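Endonuclease IV (Thermus thermophilus, PDB 3AAM) cleaves DNA phosphodiester bonds at apurinic or apyrimidinic sites, leaving a 3'-hydroxyl and a 5'-terminal sugar phosphate, as a metal-dependent TIM-barrel repair nuclease. Local coordinates at residues V102-V107 with R199-H204; R233-P238 with R243-E248. One frame throughout, in Å; residues are numbered along the deposited sequence.

Contact 1. Residues V102-V107 with R199-H204; sequences VEYVVV and RVPVVH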
# COMPACT_ATOMS: atom_id res chain seq x y z
N VAL A 102 12.66 0.41 -6.33
CA VAL A 102 11.28 0.09 -5.98
C VAL A 102 10.40 1.15 -6.65
O VAL A 102 10.60 2.34 -6.42
CB VAL A 102 11.07 0.11 -4.45
CG1 VAL A 102 9.59 -0.02 -4.12
CG2 VAL A 102 11.85 -1.04 -3.81
N GLU A 103 9.44 0.72 -7.45
CA GLU A 103 8.60 1.67 -8.18
C GLU A 103 7.53 2.42 -7.40
O GLU A 103 7.11 3.49 -7.82
CB GLU A 103 7.94 0.98 -9.38
CG GLU A 103 7.24 1.94 -10.33
CD GLU A 103 6.70 1.25 -11.57
OE1 GLU A 103 7.49 0.62 -12.30
OE2 GLU A 103 5.47 1.34 -11.80
N TYR A 104 7.10 1.88 -6.26
CA TYR A 104 6.04 2.54 -5.49
C TYR A 104 6.29 2.69 -3.99
O TYR A 104 6.88 1.82 -3.36
CB TYR A 104 4.71 1.79 -5.66
CG TYR A 104 4.20 1.72 -7.07
CD1 TYR A 104 3.79 2.87 -7.74
CD2 TYR A 104 4.16 0.51 -7.76
CE1 TYR A 104 3.34 2.82 -9.06
CE2 TYR A 104 3.71 0.45 -9.08
CZ TYR A 104 3.31 1.61 -9.72
OH TYR A 104 2.88 1.56 -11.03
N VAL A 105 5.80 3.80 -3.45
CA VAL A 105 5.86 4.09 -2.02
C VAL A 105 4.41 4.44 -1.69
O VAL A 105 3.81 5.28 -2.36
CB VAL A 105 6.77 5.29 -1.68
CG1 VAL A 105 6.59 5.70 -0.22
CG2 VAL A 105 8.22 4.93 -1.95
N VAL A 106 3.85 3.80 -0.67
CA VAL A 106 2.46 4.06 -0.29
C VAL A 106 2.38 4.61 1.13
O VAL A 106 3.09 4.15 2.03
CB VAL A 106 1.61 2.77 -0.44
CG1 VAL A 106 2.16 1.67 0.45
CG2 VAL A 106 0.16 3.06 -0.10
N VAL A 107 1.50 5.59 1.33
CA VAL A 107 1.35 6.22 2.63
C VAL A 107 -0.11 6.53 2.91
O VAL A 107 -0.88 6.75 1.99
CB VAL A 107 2.14 7.55 2.67
CG1 VAL A 107 1.62 8.50 1.60
CG2 VAL A 107 2.05 8.20 4.05
N ARG A 199 -5.03 5.10 -12.45
CA ARG A 199 -4.18 5.71 -11.44
C ARG A 199 -4.23 4.94 -10.12
O ARG A 199 -3.96 5.50 -9.06
CB ARG A 199 -4.58 7.17 -11.20
CG ARG A 199 -4.73 7.98 -12.48
CD ARG A 199 -3.46 8.01 -13.32
NE ARG A 199 -2.40 8.80 -12.71
CZ ARG A 199 -1.26 9.12 -13.32
NH1 ARG A 199 -1.03 8.71 -14.56
NH2 ARG A 199 -0.35 9.85 -12.69
N VAL A 200 -4.58 3.66 -10.19
CA VAL A 200 -4.64 2.81 -9.00
C VAL A 200 -3.80 1.57 -9.29
O VAL A 200 -4.33 0.49 -9.57
CB VAL A 200 -6.07 2.37 -8.67
CG1 VAL A 200 -6.10 1.64 -7.34
CG2 VAL A 200 -6.99 3.58 -8.64
N PRO A 201 -2.47 1.70 -9.24
CA PRO A 201 -1.56 0.58 -9.52
C PRO A 201 -1.46 -0.51 -8.46
O PRO A 201 -1.09 -1.65 -8.78
CB PRO A 201 -0.23 1.28 -9.75
CG PRO A 201 -0.30 2.44 -8.80
CD PRO A 201 -1.71 2.95 -9.01
N VAL A 202 -1.78 -0.17 -7.22
CA VAL A 202 -1.68 -1.13 -6.13
C VAL A 202 -2.95 -1.16 -5.30
O VAL A 202 -3.55 -0.13 -5.02
CB VAL A 202 -0.49 -0.78 -5.20
CG1 VAL A 202 -0.40 -1.80 -4.08
CG2 VAL A 202 0.81 -0.74 -5.99
N VAL A 203 -3.33 -2.37 -4.90
CA VAL A 203 -4.51 -2.56 -4.07
C VAL A 203 -4.11 -3.28 -2.79
O VAL A 203 -3.42 -4.31 -2.83
CB VAL A 203 -5.57 -3.45 -4.78
CG1 VAL A 203 -6.73 -3.73 -3.82
CG2 VAL A 203 -6.07 -2.76 -6.05
N HIS A 204 -4.49 -2.72 -1.64
CA HIS A 204 -4.23 -3.39 -0.37
C HIS A 204 -5.54 -4.15 -0.17
O HIS A 204 -6.55 -3.59 0.28
CB HIS A 204 -4.01 -2.39 0.77
CG HIS A 204 -2.65 -1.78 0.79
ND1 HIS A 204 -1.54 -2.40 0.25
CD2 HIS A 204 -2.20 -0.62 1.33
CE1 HIS A 204 -0.47 -1.65 0.46
NE2 HIS A 204 -0.85 -0.56 1.11
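Y104 and P201 meet inside the TIM barrel, where strand 104-107 faces strand 202-208 across the interior. The two are not neighbours in the sheet: strands 135-139 and 165-169 come between them, and the CA atoms of Y104 and V202 are 8.6 Å apart. Side chains alone therefore bridge the gap.

Y104 carries most of the join, and its CB points at the other strand. With CG beside the backbone N and anti to the carbonyl carbon (chi1 -61°) the ring runs back toward the start of the strand, lying alongside V202 with the two side chains headed in reverse senses. On the way CD2 meets CG2 of V202 at 4.0 Å, coming at a slant to the ring. Further along, CE1 lies 3.7 Å from CG of P201, and CZ sits 3.6 Å from CB of the same proline. At the tip, OH comes to 3.4 Å from P201 CB, so the pyrrolidine touches the outer half of the ring. E103, the residue just before, lays its CG over the centre of one face of the phenol, 3.9 Å above the plane. A salt bridge from E103 OE1 to R133 ties down the carboxylate of that same side chain.

Two residues further along, V106 also points inward and meets H204 head on. L137 lines the side of P201 and V202, while E139 touches both V106 and H204. The contact thus passes from the tyrosine-proline-valine packing toward the active-site end: the H204 side chain lies about 6 Å from those of H172 and H219, two of the manganese ligands. There the CG1 methyl of V106 approaches the edge of the H204 imidazole, near its plane.

Contact 2. Residues R233-P238 with R243-E248; sequences RVFLDP and RVFILE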
# COMPACT_ATOMS: atom_id res chain seq x y z
N ARG A 233 -14.06 -10.79 -6.01
CA ARG A 233 -14.58 -10.00 -7.12
C ARG A 233 -13.69 -8.80 -7.44
O ARG A 233 -13.61 -8.38 -8.60
CB ARG A 233 -16.01 -9.54 -6.80
CG ARG A 233 -17.02 -10.69 -6.79
CD ARG A 233 -17.65 -10.90 -8.17
NE ARG A 233 -16.68 -11.28 -9.20
CZ ARG A 233 -16.10 -12.47 -9.28
NH1 ARG A 233 -15.23 -12.73 -10.25
NH2 ARG A 233 -16.39 -13.42 -8.39
N VAL A 234 -13.03 -8.24 -6.43
CA VAL A 234 -12.13 -7.12 -6.65
C VAL A 234 -10.84 -7.64 -7.28
O VAL A 234 -10.35 -7.11 -8.29
CB VAL A 234 -11.79 -6.40 -5.32
CG1 VAL A 234 -10.69 -5.36 -5.53
CG2 VAL A 234 -13.03 -5.71 -4.77
N PHE A 235 -10.30 -8.71 -6.70
CA PHE A 235 -9.07 -9.32 -7.18
C PHE A 235 -9.18 -9.76 -8.63
O PHE A 235 -8.24 -9.61 -9.41
CB PHE A 235 -8.74 -10.54 -6.29
CG PHE A 235 -7.42 -11.20 -6.61
CD1 PHE A 235 -6.22 -10.52 -6.44
CD2 PHE A 235 -7.38 -12.52 -7.04
CE1 PHE A 235 -5.00 -11.15 -6.69
CE2 PHE A 235 -6.17 -13.16 -7.30
CZ PHE A 235 -4.97 -12.47 -7.12
N LEU A 236 -10.35 -10.28 -9.01
CA LEU A 236 -10.57 -10.78 -10.36
C LEU A 236 -11.29 -9.83 -11.31
O LEU A 236 -11.66 -10.23 -12.41
CB LEU A 236 -11.33 -12.10 -10.30
CG LEU A 236 -10.64 -13.23 -9.53
CD1 LEU A 236 -11.48 -14.49 -9.63
CD2 LEU A 236 -9.25 -13.47 -10.11
N ASP A 237 -11.50 -8.59 -10.89
CA ASP A 237 -12.17 -7.66 -11.78
C ASP A 237 -11.27 -7.48 -12.99
O ASP A 237 -10.09 -7.19 -12.85
CB ASP A 237 -12.40 -6.31 -11.09
CG ASP A 237 -13.22 -5.36 -11.93
OD1 ASP A 237 -12.66 -4.80 -12.90
OD2 ASP A 237 -14.42 -5.19 -11.64
N PRO A 238 -11.82 -7.65 -14.20
CA PRO A 238 -11.02 -7.51 -15.42
C PRO A 238 -10.25 -6.20 -15.56
O PRO A 238 -9.22 -6.15 -16.22
CB PRO A 238 -12.06 -7.68 -16.53
CG PRO A 238 -13.03 -8.64 -15.92
CD PRO A 238 -13.19 -8.08 -14.53
N ARG A 243 -2.80 -5.34 -12.18
CA ARG A 243 -2.38 -4.58 -11.02
C ARG A 243 -1.70 -5.44 -9.97
O ARG A 243 -1.61 -6.66 -10.11
CB ARG A 243 -3.58 -3.86 -10.38
CG ARG A 243 -4.41 -3.02 -11.35
CD ARG A 243 -3.58 -2.01 -12.12
NE ARG A 243 -4.44 -1.22 -13.01
CZ ARG A 243 -4.02 -0.61 -14.11
NH1 ARG A 243 -2.74 -0.67 -14.47
NH2 ARG A 243 -4.88 0.07 -14.86
N VAL A 244 -1.23 -4.79 -8.92
CA VAL A 244 -0.53 -5.44 -7.81
C VAL A 244 -1.42 -5.46 -6.57
O VAL A 244 -1.93 -4.43 -6.15
CB VAL A 244 0.77 -4.69 -7.49
CG1 VAL A 244 1.41 -5.26 -6.23
CG2 VAL A 244 1.72 -4.79 -8.67
N PHE A 245 -1.59 -6.65 -5.99
CA PHE A 245 -2.42 -6.81 -4.80
C PHE A 245 -1.56 -7.25 -3.62
O PHE A 245 -0.85 -8.25 -3.69
CB PHE A 245 -3.51 -7.85 -5.06
CG PHE A 245 -4.54 -7.41 -6.06
CD1 PHE A 245 -5.75 -6.88 -5.64
CD2 PHE A 245 -4.29 -7.51 -7.43
CE1 PHE A 245 -6.71 -6.45 -6.56
CE2 PHE A 245 -5.24 -7.08 -8.36
CZ PHE A 245 -6.45 -6.55 -7.92
N ILE A 246 -1.63 -6.48 -2.53
CA ILE A 246 -0.87 -6.78 -1.32
C ILE A 246 -1.79 -6.93 -0.12
O ILE A 246 -2.62 -6.06 0.16
CB ILE A 246 0.15 -5.64 -1.01
CG1 ILE A 246 1.19 -5.53 -2.13
CG2 ILE A 246 0.85 -5.91 0.32
CD1 ILE A 246 2.05 -6.78 -2.31
N LEU A 247 -1.65 -8.04 0.60
CA LEU A 247 -2.44 -8.30 1.80
C LEU A 247 -1.57 -7.86 2.97
O LEU A 247 -0.36 -8.11 2.97
CB LEU A 247 -2.76 -9.80 1.92
CG LEU A 247 -3.57 -10.21 3.15
CD1 LEU A 247 -4.94 -9.54 3.14
CD2 LEU A 247 -3.71 -11.72 3.17
N GLU A 248 -2.17 -7.18 3.94
CA GLU A 248 -1.43 -6.68 5.10
C GLU A 248 -2.05 -7.24 6.38
O GLU A 248 -2.83 -6.57 7.05
CB GLU A 248 -1.49 -5.15 5.14
CG GLU A 248 -1.05 -4.46 3.85
CD GLU A 248 -1.20 -2.96 3.94
OE1 GLU A 248 -2.28 -2.49 4.34
OE2 GLU A 248 -0.23 -2.25 3.60
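F235 drives the edge of its ring into the face of F245, a T-shaped aromatic pair that fastens helix 230-235 to the outside of the TIM barrel. The helix ends at F235, a loop of eight residues follows, and strand 244-247 then enters the barrel sheet. The ring centroids are 4.9 Å apart and the planes stand at 75°.

Each ring reaches the other by a different first torsion. F235 sits in the last turn of the helix with its CB directed neither at the strand nor away from it; CG anti to the backbone N (chi1 -175°) swings the ring across to the strand, and its CD1-CE1 side leads. F245 already points its CB at the helix. A chi1 of -68° sets its ring on the N side of the strand, opposite the carbonyl carbon, and lays it against the end of the helix, where its far rim meets backbone as well as side chain: CE1 lies 3.8 Å from the CA of F235, and CZ is also 3.8 Å from F235 O. The methyl CG1 of V234 adds a looser touch at 4.3 Å from F245 CE1.

Near the F245 rim, V234 O accepts D237 N at 3.2 Å, an i to i+3 bond that accompanies the turn out of the helix, where L236 has left helical geometry. Outside the pair, F263 and W266 of helix 253-267 pack on F235, and P2 touches both phenylalanines, so the two rings belong to an apolar layer between the barrel wall and its surrounding helices. At the centre of the join, F235 CD1 stands 3.5 Å above the plane of the F245 ring, offset toward its rim.

Along the chain both segments of contact 1 come before those of contact 2, and their centres lie about 12 Å apart within the one barrel. They meet through neighbouring parallel strands, 202-208 and 244-247, joined by probable hydrogen bonds from V203 N to V244 O and from I246 N to V203 O, both 2.8 Å. Alternation along these strands sends residues to opposite sides of the wall: V202 and H204 look into the interior, whereas V203 packs on F245 in the outer layer. Contact 1 thus fills the barrel toward its manganese site, and contact 2 binds a helix to the outside of the same sheet, so interior and helical shell share one wall.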